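Local coordinates for protein sulfite dehydrogenase (Paracoccus pantotrophus, PDB 2XTS) that probably oxidises protein-bound sulfane sulfur as the molybdenum cofactor subunit of the SoxCD complex and passes the electrons to heme c, at residues E62-P67 with I143-Y148; T66-A71 with F197-A202; T114-E119 with R212-G217. All coordinates share one frame; numbering follows the deposited sequence.

Contact 1 (E62-P67 with I143-Y148). With MTE (phosphonic acidmono-(2-amino-5,6-dimercapto-4-oxo-3,7,8a,9,10,10a-hexahydro-4H-8-oxa-1,3,9,10-tetraaza-anthracen-7-ylmethyl)ester), chain E.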
loop_
_atom_site.group_PDB
_atom_site.type_symbol
_atom_site.label_atom_id
_atom_site.label_comp_id
_atom_site.label_asym_id
_atom_site.label_seq_id
_atom_site.Cartn_x
_atom_site.Cartn_y
_atom_site.Cartn_z
ATOM N N GLU A 62 -6.249 -7.627 -5.647
ATOM C CA GLU A 62 -6.229 -8.810 -4.786
ATOM C C GLU A 62 -5.822 -8.387 -3.374
ATOM O O GLU A 62 -5.575 -7.202 -3.098
ATOM C CB GLU A 62 -5.319 -9.930 -5.350
ATOM C CG GLU A 62 -6.075 -11.111 -5.926
ATOM C CD GLU A 62 -6.691 -12.033 -4.913
ATOM O OE1 GLU A 62 -7.326 -13.015 -5.352
ATOM O OE2 GLU A 62 -6.569 -11.809 -3.694
ATOM N N GLY A 63 -5.806 -9.334 -2.464
ATOM C CA GLY A 63 -5.409 -9.023 -1.108
ATOM C C GLY A 63 -6.408 -8.096 -0.459
ATOM O O GLY A 63 -7.622 -8.228 -0.691
ATOM N N THR A 64 -5.907 -7.211 0.395
ATOM C CA THR A 64 -6.743 -6.301 1.151
ATOM C C THR A 64 -6.317 -4.828 1.117
ATOM O O THR A 64 -7.175 -3.951 1.334
ATOM C CB THR A 64 -6.898 -6.725 2.622
ATOM O OG1 THR A 64 -5.681 -6.484 3.335
ATOM C CG2 THR A 64 -7.364 -8.174 2.758
ATOM N N ILE A 65 -5.037 -4.541 0.864
ATOM C CA ILE A 65 -4.560 -3.162 0.864
ATOM C C ILE A 65 -4.916 -2.502 -0.454
ATOM O O ILE A 65 -4.591 -3.033 -1.514
ATOM C CB ILE A 65 -3.018 -3.126 1.053
ATOM C CG1 ILE A 65 -2.629 -3.649 2.444
ATOM C CG2 ILE A 65 -2.460 -1.728 0.816
ATOM C CD1 ILE A 65 -3.134 -2.829 3.588
ATOM N N THR A 66 -5.600 -1.354 -0.418
ATOM C CA THR A 66 -5.918 -0.659 -1.656
ATOM C C THR A 66 -4.758 0.256 -2.037
ATOM O O THR A 66 -4.346 1.073 -1.219
ATOM C CB THR A 66 -7.171 0.244 -1.496
ATOM O OG1 THR A 66 -8.235 -0.469 -0.839
ATOM C CG2 THR A 66 -7.638 0.737 -2.888
ATOM N N PRO A 67 -4.251 0.160 -3.288
ATOM C CA PRO A 67 -3.224 1.144 -3.693
ATOM C C PRO A 67 -3.810 2.535 -3.666
ATOM O O PRO A 67 -4.839 2.776 -4.257
ATOM C CB PRO A 67 -2.857 0.706 -5.117
ATOM C CG PRO A 67 -3.367 -0.670 -5.240
ATOM C CD PRO A 67 -4.586 -0.752 -4.403
ATOM N N ILE A 143 -15.109 2.179 -1.953
ATOM C CA ILE A 143 -14.493 1.651 -0.778
ATOM C C ILE A 143 -12.983 1.641 -0.990
ATOM O O ILE A 143 -12.492 1.429 -2.099
ATOM C CB ILE A 143 -15.019 0.202 -0.501
ATOM C CG1 ILE A 143 -14.640 -0.277 0.890
ATOM C CG2 ILE A 143 -14.571 -0.809 -1.568
ATOM C CD1 ILE A 143 -15.532 -1.415 1.364
ATOM N N HIS A 144 -12.256 1.814 0.101
ATOM C CA HIS A 144 -10.820 1.585 0.121
ATOM C C HIS A 144 -10.413 1.114 1.511
ATOM O O HIS A 144 -11.191 1.209 2.455
ATOM C CB HIS A 144 -9.988 2.788 -0.404
ATOM C CG HIS A 144 -10.127 4.081 0.325
ATOM N ND1 HIS A 144 -9.844 4.232 1.666
ATOM C CD2 HIS A 144 -10.379 5.319 -0.156
ATOM C CE1 HIS A 144 -9.966 5.509 1.983
ATOM N NE2 HIS A 144 -10.292 6.190 0.898
ATOM N N ASN A 145 -9.203 0.577 1.619
ATOM C CA ASN A 145 -8.724 -0.047 2.839
ATOM C C ASN A 145 -7.250 0.217 2.965
ATOM O O ASN A 145 -6.476 -0.221 2.157
ATOM C CB ASN A 145 -9.017 -1.548 2.777
ATOM C CG ASN A 145 -8.722 -2.304 4.068
ATOM O OD1 ASN A 145 -7.704 -3.027 4.164
ATOM N ND2 ASN A 145 -9.599 -2.223 5.007
ATOM N N MET A 146 -6.892 0.958 3.987
ATOM C CA MET A 146 -5.524 1.408 4.169
ATOM C C MET A 146 -5.076 1.215 5.616
ATOM O O MET A 146 -5.873 1.152 6.560
ATOM C CB MET A 146 -5.371 2.891 3.790
ATOM C CG MET A 146 -5.931 3.188 2.427
ATOM S SD MET A 146 -5.463 4.838 1.877
ATOM C CE MET A 146 -6.373 4.916 0.336
ATOM N N GLU A 147 -3.758 1.124 5.774
ATOM C CA GLU A 147 -3.094 1.162 7.079
ATOM C C GLU A 147 -2.856 2.615 7.461
ATOM O O GLU A 147 -2.074 3.290 6.799
ATOM C CB GLU A 147 -1.755 0.436 6.991
ATOM C CG GLU A 147 -0.928 0.460 8.280
ATOM C CD GLU A 147 0.495 -0.029 8.073
ATOM O OE1 GLU A 147 1.276 0.644 7.382
ATOM O OE2 GLU A 147 0.858 -1.073 8.646
ATOM N N TYR A 148 -3.481 3.070 8.541
ATOM C CA TYR A 148 -3.394 4.476 8.965
ATOM C C TYR A 148 -2.511 4.615 10.162
ATOM O O TYR A 148 -2.542 3.766 11.063
ATOM C CB TYR A 148 -4.792 5.006 9.305
ATOM C CG TYR A 148 -5.678 5.121 8.102
ATOM C CD1 TYR A 148 -5.557 6.199 7.244
ATOM C CD2 TYR A 148 -6.665 4.172 7.837
ATOM C CE1 TYR A 148 -6.362 6.306 6.123
ATOM C CE2 TYR A 148 -7.471 4.275 6.726
ATOM C CZ TYR A 148 -7.333 5.357 5.879
ATOM O OH TYR A 148 -8.143 5.461 4.754
HETATM N N1 MTE E . -14.416 15.417 4.022
HETATM C C2 MTE E . -14.537 16.651 3.543
HETATM N N2 MTE E . -13.909 17.660 4.185
HETATM N N3 MTE E . -15.242 16.920 2.429
HETATM C C4 MTE E . -15.897 15.953 1.724
HETATM O O4 MTE E . -16.520 16.284 0.693
HETATM N N5 MTE E . -16.516 13.522 1.642
HETATM C C6 MTE E . -16.784 12.457 2.581
HETATM C C7 MTE E . -15.581 12.009 3.397
HETATM N N8 MTE E . -14.926 13.150 3.982
HETATM C C9 MTE E . -15.836 14.588 2.204
HETATM C C10 MTE E . -15.053 14.365 3.426
HETATM C "C1'" MTE E . -17.416 11.238 1.934
HETATM S "S1'" MTE E . -19.101 11.311 1.468
HETATM C "C2'" MTE E . -16.737 10.076 1.785
HETATM S "S2'" MTE E . -17.495 8.638 1.224
HETATM C "C3'" MTE E . -15.272 10.024 2.160
HETATM O "O3'" MTE E . -14.709 11.291 2.542
HETATM C "C4'" MTE E . -14.450 9.543 0.979
HETATM O "O4'" MTE E . -13.076 9.416 1.368
HETATM P P MTE E . -12.014 9.338 0.169
HETATM O O1P MTE E . -12.490 8.044 -0.557
HETATM O O2P MTE E . -12.158 10.516 -0.737
HETATM O O3P MTE E . -10.693 9.147 0.833
#
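The loop 62-67 meets strand 143-148 through a two-bond clasp between T66 and N145. T66 N donates to N145 O at 2.9 Å, almost perfectly straight (179°) and in the plane of the carbonyl. In return N145 N reaches T66 OG1 at 2.8 Å, a more bent bond, so one loop residue takes up both the N-H and the C=O of one strand residue. The T66 side chain points toward the strand with OG1 beside its own backbone N (chi1 -47°), which brings hydroxyl and amide to the strand together. Its methyl CG2 turns to H144, lying 4.0 Å from H144 CB, and the two side chains cross at about a right angle. N145 extends alongside T64, with N145 CB 3.4 Å from T64 O. An alanine at T66 would remove the hydroxyl that receives N145 N and would probably leave that buried amide poorly satisfied and the loop less firmly held.

Beyond the clasp, H144 reaches from the strand to the cofactor phosphate. With CG tucked between the backbone N and carbonyl carbon, its ring leads away from the loop, and NE2 donates to phosphate oxygen O3P of MTE at 3.0 Å and 177°, with O3P in the ring plane. M146 CE sits over one ring face, 3.7 Å above the plane, while H207 meets the ring edge-to-face. Next to the T66 clasp, T64 OG1 and I65 N bond to E147 of the second subunit, and reciprocally. One main-chain bond and one bond to a threonine hydroxyl, both uncharged, thus tie the loop to the strand of the molybdopterin-binding domain whose H144 lines the cofactor pocket; there the imidazole offers its N-H to an anionic phosphate, which would be expected to favour protonation of the ring.

Contact 2 (T66-A71 with F197-A202)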
loop_
_atom_site.group_PDB
_atom_site.type_symbol
_atom_site.label_atom_id
_atom_site.label_comp_id
_atom_site.label_asym_id
_atom_site.label_seq_id
_atom_site.Cartn_x
_atom_site.Cartn_y
_atom_site.Cartn_z
ATOM N N THR A 66 -5.600 -1.354 -0.418
ATOM C CA THR A 66 -5.918 -0.659 -1.656
ATOM C C THR A 66 -4.758 0.256 -2.037
ATOM O O THR A 66 -4.346 1.073 -1.219
ATOM C CB THR A 66 -7.171 0.244 -1.496
ATOM O OG1 THR A 66 -8.235 -0.469 -0.839
ATOM C CG2 THR A 66 -7.638 0.737 -2.888
ATOM N N PRO A 67 -4.251 0.160 -3.288
ATOM C CA PRO A 67 -3.224 1.144 -3.693
ATOM C C PRO A 67 -3.810 2.535 -3.666
ATOM O O PRO A 67 -4.839 2.776 -4.257
ATOM C CB PRO A 67 -2.857 0.706 -5.117
ATOM C CG PRO A 67 -3.367 -0.670 -5.240
ATOM C CD PRO A 67 -4.586 -0.752 -4.403
ATOM N N GLN A 68 -3.167 3.453 -2.978
ATOM C CA GLN A 68 -3.762 4.733 -2.741
ATOM C C GLN A 68 -3.964 5.532 -4.015
ATOM O O GLN A 68 -4.889 6.342 -4.077
ATOM C CB GLN A 68 -3.016 5.524 -1.658
ATOM C CG GLN A 68 -1.519 5.547 -1.769
ATOM C CD GLN A 68 -0.794 4.433 -1.027
ATOM O OE1 GLN A 68 -1.283 3.305 -0.933
ATOM N NE2 GLN A 68 0.363 4.758 -0.482
ATOM N N GLY A 69 -3.153 5.297 -5.035
ATOM C CA GLY A 69 -3.349 5.989 -6.282
ATOM C C GLY A 69 -4.627 5.635 -7.026
ATOM O O GLY A 69 -5.070 6.412 -7.870
ATOM N N CYS A 70 -5.197 4.463 -6.760
ATOM C CA CYS A 70 -6.493 4.138 -7.360
ATOM C C CYS A 70 -7.617 3.948 -6.362
ATOM O O CYS A 70 -8.684 3.469 -6.707
ATOM C CB CYS A 70 -6.415 2.923 -8.264
ATOM S SG CYS A 70 -5.927 1.376 -7.517
ATOM N N ALA A 71 -7.393 4.376 -5.131
ATOM C CA ALA A 71 -8.401 4.351 -4.086
ATOM C C ALA A 71 -9.414 5.465 -4.340
ATOM O O ALA A 71 -9.041 6.617 -4.617
ATOM C CB ALA A 71 -7.753 4.505 -2.732
ATOM N N PHE A 197 -0.885 9.496 7.999
ATOM C CA PHE A 197 -0.242 8.556 7.067
ATOM C C PHE A 197 -1.239 7.485 6.673
ATOM O O PHE A 197 -2.038 7.056 7.492
ATOM C CB PHE A 197 0.945 7.869 7.745
ATOM C CG PHE A 197 2.024 8.785 8.168
ATOM C CD1 PHE A 197 3.063 9.143 7.319
ATOM C CD2 PHE A 197 2.018 9.282 9.446
ATOM C CE1 PHE A 197 4.069 10.001 7.770
ATOM C CE2 PHE A 197 3.015 10.139 9.878
ATOM C CZ PHE A 197 4.039 10.479 9.044
ATOM N N ALA A 198 -1.188 7.081 5.410
ATOM C CA ALA A 198 -2.039 6.015 4.878
ATOM C C ALA A 198 -1.177 5.182 3.953
ATOM O O ALA A 198 -0.577 5.693 3.005
ATOM C CB ALA A 198 -3.229 6.585 4.150
ATOM N N ASN A 199 -1.080 3.893 4.241
ATOM C CA ASN A 199 -0.255 2.935 3.508
ATOM C C ASN A 199 1.187 3.459 3.413
ATOM O O ASN A 199 1.784 3.507 2.332
ATOM C CB ASN A 199 -0.860 2.645 2.139
ATOM C CG ASN A 199 -2.086 1.778 2.213
ATOM O OD1 ASN A 199 -2.377 1.145 3.232
ATOM N ND2 ASN A 199 -2.829 1.740 1.121
ATOM N N GLY A 200 1.705 3.892 4.565
ATOM C CA GLY A 200 3.090 4.227 4.715
ATOM C C GLY A 200 3.484 5.675 4.581
ATOM O O GLY A 200 4.451 6.102 5.169
ATOM N N GLU A 201 2.791 6.425 3.747
ATOM C CA GLU A 201 3.180 7.776 3.371
ATOM C C GLU A 201 2.069 8.768 3.721
ATOM O O GLU A 201 1.008 8.392 4.208
ATOM C CB GLU A 201 3.512 7.807 1.875
ATOM C CG GLU A 201 2.345 7.440 0.971
ATOM C CD GLU A 201 2.667 7.396 -0.513
ATOM O OE1 GLU A 201 3.844 7.639 -0.910
ATOM O OE2 GLU A 201 1.718 7.108 -1.254
ATOM N N ALA A 202 2.301 10.043 3.470
ATOM C CA ALA A 202 1.264 11.028 3.728
ATOM C C ALA A 202 0.002 10.701 2.960
ATOM O O ALA A 202 0.058 10.131 1.865
ATOM C CB ALA A 202 1.735 12.430 3.391
#
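Side-chain amides do most of the work between the loop segment 66-71 and the hairpin 197-202, with Q68 at the centre. Among the neutral hydrogen bonds, N199 ND2 donates to Q68 OE1 at 3.0 Å; the acceptor lies in the amide plane of N199, but the donor stands above the carbonyl plane of Q68. The two side chains run antiparallel alongside each other, their amide planes 43° apart. A weak bond runs from Q68 NE2 back to the main chain at N199 O (3.4 Å), so the glutamine touches both the side chain and the backbone of one residue. N199 ND2 also lies 2.9 Å from T66 O.

The charged interaction is the shorter one: Q68 NE2 donates to E201 OE2 at 2.8 Å, approaching from above the carboxylate, whose plane is turned 73° from the amide. Q68 reaches it by folding, with CG in the crowded position between N and C and a kink at the second torsion (-91°), whereas E201 is straight from CG outward. The same carboxylate forms a salt bridge through OE2 with R204 and a hydrogen bond through OE1 with Y27, partners that would be expected to stabilise its negative charge in this buried setting.

Within the segments, backbone bonds shape both partners. C70 N binds P67 O, and A198 N donates to E201 O at 2.8 Å across the base of the type I' turn A198-E201, in which G200 takes a positive phi where a side chain would clash with the preceding carbonyl O.

This turn links strands 193-198 and 201-202. Strand 143-152 lies antiparallel beside the former, with N199 OD1 accepting from E147 N, and the second subunit packs its own N199 on P67 and its own P67 on E201.

Contact 3 (T114-E119 with R212-G217). With MTE (phosphonic acidmono-(2-amino-5,6-dimercapto-4-oxo-3,7,8a,9,10,10a-hexahydro-4H-8-oxa-1,3,9,10-tetraaza-anthracen-7-ylmethyl)ester), chain E.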
loop_
_atom_site.group_PDB
_atom_site.type_symbol
_atom_site.label_atom_id
_atom_site.label_comp_id
_atom_site.label_asym_id
_atom_site.label_seq_id
_atom_site.Cartn_x
_atom_site.Cartn_y
_atom_site.Cartn_z
ATOM N N THR A 114 -4.360 2.012 12.833
ATOM C CA THR A 114 -5.422 1.057 12.566
ATOM C C THR A 114 -5.468 0.815 11.078
ATOM O O THR A 114 -5.051 1.658 10.305
ATOM C CB THR A 114 -6.787 1.567 13.070
ATOM O OG1 THR A 114 -7.710 0.479 13.117
ATOM C CG2 THR A 114 -7.335 2.638 12.158
ATOM N N THR A 115 -5.934 -0.362 10.712
ATOM C CA THR A 115 -6.208 -0.718 9.328
ATOM C C THR A 115 -7.723 -0.822 9.211
ATOM O O THR A 115 -8.360 -1.558 9.943
ATOM C CB THR A 115 -5.512 -2.027 8.953
ATOM O OG1 THR A 115 -4.126 -1.793 9.114
ATOM C CG2 THR A 115 -5.786 -2.404 7.516
ATOM N N ALA A 116 -8.314 -0.055 8.309
ATOM C CA ALA A 116 -9.757 0.123 8.288
ATOM C C ALA A 116 -10.261 0.420 6.918
ATOM O O ALA A 116 -9.640 1.175 6.162
ATOM C CB ALA A 116 -10.160 1.267 9.225
ATOM N N PHE A 117 -11.452 -0.104 6.632
ATOM C CA PHE A 117 -12.107 0.217 5.400
ATOM C C PHE A 117 -12.899 1.517 5.533
ATOM O O PHE A 117 -13.565 1.774 6.551
ATOM C CB PHE A 117 -13.038 -0.934 4.926
ATOM C CG PHE A 117 -14.313 -1.106 5.737
ATOM C CD1 PHE A 117 -15.427 -0.299 5.514
ATOM C CD2 PHE A 117 -14.395 -2.075 6.724
ATOM C CE1 PHE A 117 -16.583 -0.458 6.259
ATOM C CE2 PHE A 117 -15.526 -2.209 7.456
ATOM C CZ PHE A 117 -16.620 -1.395 7.242
ATOM N N CYS A 118 -12.830 2.322 4.471
ATOM C CA CYS A 118 -13.646 3.521 4.311
ATOM C C CYS A 118 -14.632 3.214 3.199
ATOM O O CYS A 118 -14.218 3.108 2.051
ATOM C CB CYS A 118 -12.769 4.708 3.931
ATOM S SG CYS A 118 -13.688 6.232 3.665
ATOM N N GLU A 119 -15.897 2.962 3.557
ATOM C CA GLU A 119 -16.938 2.645 2.593
ATOM C C GLU A 119 -17.926 3.798 2.559
ATOM O O GLU A 119 -18.512 4.157 3.580
ATOM C CB GLU A 119 -17.658 1.342 2.907
ATOM C CG GLU A 119 -18.666 0.979 1.836
ATOM C CD GLU A 119 -19.447 -0.298 2.083
ATOM O OE1 GLU A 119 -19.513 -0.770 3.244
ATOM O OE2 GLU A 119 -20.016 -0.789 1.073
ATOM N N ARG A 212 -6.857 13.666 8.114
ATOM C CA ARG A 212 -8.264 13.278 8.019
ATOM C C ARG A 212 -8.683 12.524 9.268
ATOM O O ARG A 212 -7.838 11.964 9.965
ATOM C CB ARG A 212 -8.545 12.402 6.789
ATOM C CG ARG A 212 -8.129 10.936 6.959
ATOM C CD ARG A 212 -8.486 10.089 5.761
ATOM N NE ARG A 212 -9.921 10.143 5.486
ATOM C CZ ARG A 212 -10.462 9.817 4.319
ATOM N NH1 ARG A 212 -9.741 9.220 3.380
ATOM N NH2 ARG A 212 -11.761 10.014 4.116
ATOM N N LEU A 213 -9.988 12.440 9.503
ATOM C CA LEU A 213 -10.491 11.473 10.449
ATOM C C LEU A 213 -10.618 10.089 9.846
ATOM O O LEU A 213 -11.036 9.938 8.703
ATOM C CB LEU A 213 -11.858 11.896 10.990
ATOM C CG LEU A 213 -11.900 13.230 11.735
ATOM C CD1 LEU A 213 -13.284 13.488 12.339
ATOM C CD2 LEU A 213 -10.819 13.302 12.813
ATOM N N VAL A 214 -10.283 9.106 10.670
ATOM C CA VAL A 214 -10.475 7.683 10.413
ATOM C C VAL A 214 -11.445 7.211 11.490
ATOM O O VAL A 214 -11.189 7.404 12.696
ATOM C CB VAL A 214 -9.135 6.905 10.425
ATOM C CG1 VAL A 214 -9.375 5.411 10.455
ATOM C CG2 VAL A 214 -8.345 7.304 9.209
ATOM N N VAL A 215 -12.598 6.669 11.059
ATOM C CA VAL A 215 -13.733 6.350 11.956
ATOM C C VAL A 215 -14.109 4.879 11.752
ATOM O O VAL A 215 -14.989 4.553 10.949
ATOM C CB VAL A 215 -14.936 7.278 11.653
ATOM C CG1 VAL A 215 -15.997 7.129 12.743
ATOM C CG2 VAL A 215 -14.470 8.752 11.465
ATOM N N PRO A 216 -13.390 3.969 12.414
ATOM C CA PRO A 216 -13.497 2.567 12.046
ATOM C C PRO A 216 -14.927 2.020 12.079
ATOM O O PRO A 216 -15.663 2.177 13.052
ATOM C CB PRO A 216 -12.599 1.879 13.047
ATOM C CG PRO A 216 -11.547 2.897 13.295
ATOM C CD PRO A 216 -12.297 4.172 13.376
ATOM N N GLY A 217 -15.313 1.428 10.963
ATOM C CA GLY A 217 -16.599 0.783 10.838
ATOM C C GLY A 217 -17.758 1.687 10.474
ATOM O O GLY A 217 -18.860 1.191 10.249
HETATM N N1 MTE E . -14.416 15.417 4.022
HETATM C C2 MTE E . -14.537 16.651 3.543
HETATM N N2 MTE E . -13.909 17.660 4.185
HETATM N N3 MTE E . -15.242 16.920 2.429
HETATM C C4 MTE E . -15.897 15.953 1.724
HETATM O O4 MTE E . -16.520 16.284 0.693
HETATM N N5 MTE E . -16.516 13.522 1.642
HETATM C C6 MTE E . -16.784 12.457 2.581
HETATM C C7 MTE E . -15.581 12.009 3.397
HETATM N N8 MTE E . -14.926 13.150 3.982
HETATM C C9 MTE E . -15.836 14.588 2.204
HETATM C C10 MTE E . -15.053 14.365 3.426
HETATM C "C1'" MTE E . -17.416 11.238 1.934
HETATM S "S1'" MTE E . -19.101 11.311 1.468
HETATM C "C2'" MTE E . -16.737 10.076 1.785
HETATM S "S2'" MTE E . -17.495 8.638 1.224
HETATM C "C3'" MTE E . -15.272 10.024 2.160
HETATM O "O3'" MTE E . -14.709 11.291 2.542
HETATM C "C4'" MTE E . -14.450 9.543 0.979
HETATM O "O4'" MTE E . -13.076 9.416 1.368
HETATM P P MTE E . -12.014 9.338 0.169
HETATM O O1P MTE E . -12.490 8.044 -0.557
HETATM O O2P MTE E . -12.158 10.516 -0.737
HETATM O O3P MTE E . -10.693 9.147 0.833
HETATM O O HOH W 1 -13.545 0.669 9.032
#
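Strand 114-119 passes strand 212-214 at 106° with axes 9.8 Å apart at closest approach, while the chain after the latter bends in to bring P216 to 5.8 Å from A116, CA to CA. Methyl groups fill one end: T114 CG2 meets V214 CG1 at 3.8 Å as the two side chains pass alongside, pointing opposite ways. The threonine methyl is tucked between the backbone N and carbonyl carbon, leaving OG1 anti to N (chi1 -165°). A116 CB lies farther along, 4.4 Å from the same V214 CG1.

Next to them a water joins the main chains, donating to F117 O and accepting from G217 N, both at 2.7 Å. It sits over the centre of one face of the F117 ring, whose CZ approaches G217 CA.

R212 closes the other end near C118. Kinked at the third torsion (-58°), it grips MTE with two N-H groups: NH1 donates to phosphate oxygen O3P at 2.7 Å, and NH2 to the bridging oxygen O4' at 3.1 Å, almost straight and in the guanidinium plane. NH2 also donates to W223 O.

In the sheet, 112-119, 143-152, 193-198 and 212-214 pair antiparallel in that succession; V214 packs on Y148 and A195 of the two intervening strands, while K187 and D191 of helix 185-191 pack on V215 and P216.

How the contacts relate
Contacts 1 and 2 start from the same loop, share T66 and P67, and lie 8 Å apart between centres; E147 O and N199 N, 2.8 Å apart, probably hydrogen-bond them, as strands 143-152 and 193-198 are neighbours. Contact 1 joins contact 3, 11 Å away between centres, through a probable hydrogen bond, C118 N to H144 O, 2.8 Å. Contacts 2 and 3 do not touch, their nearest atoms being about 7 Å apart. H144 of contact 1 and R212 of contact 3 converge on the same MTE phosphate oxygen, O3P, and K225, D175, W223 and R74 also hydrogen-bond to the cofactor. C118 lies about 7 Å from the bound molybdenum oxide, side chain to ligand.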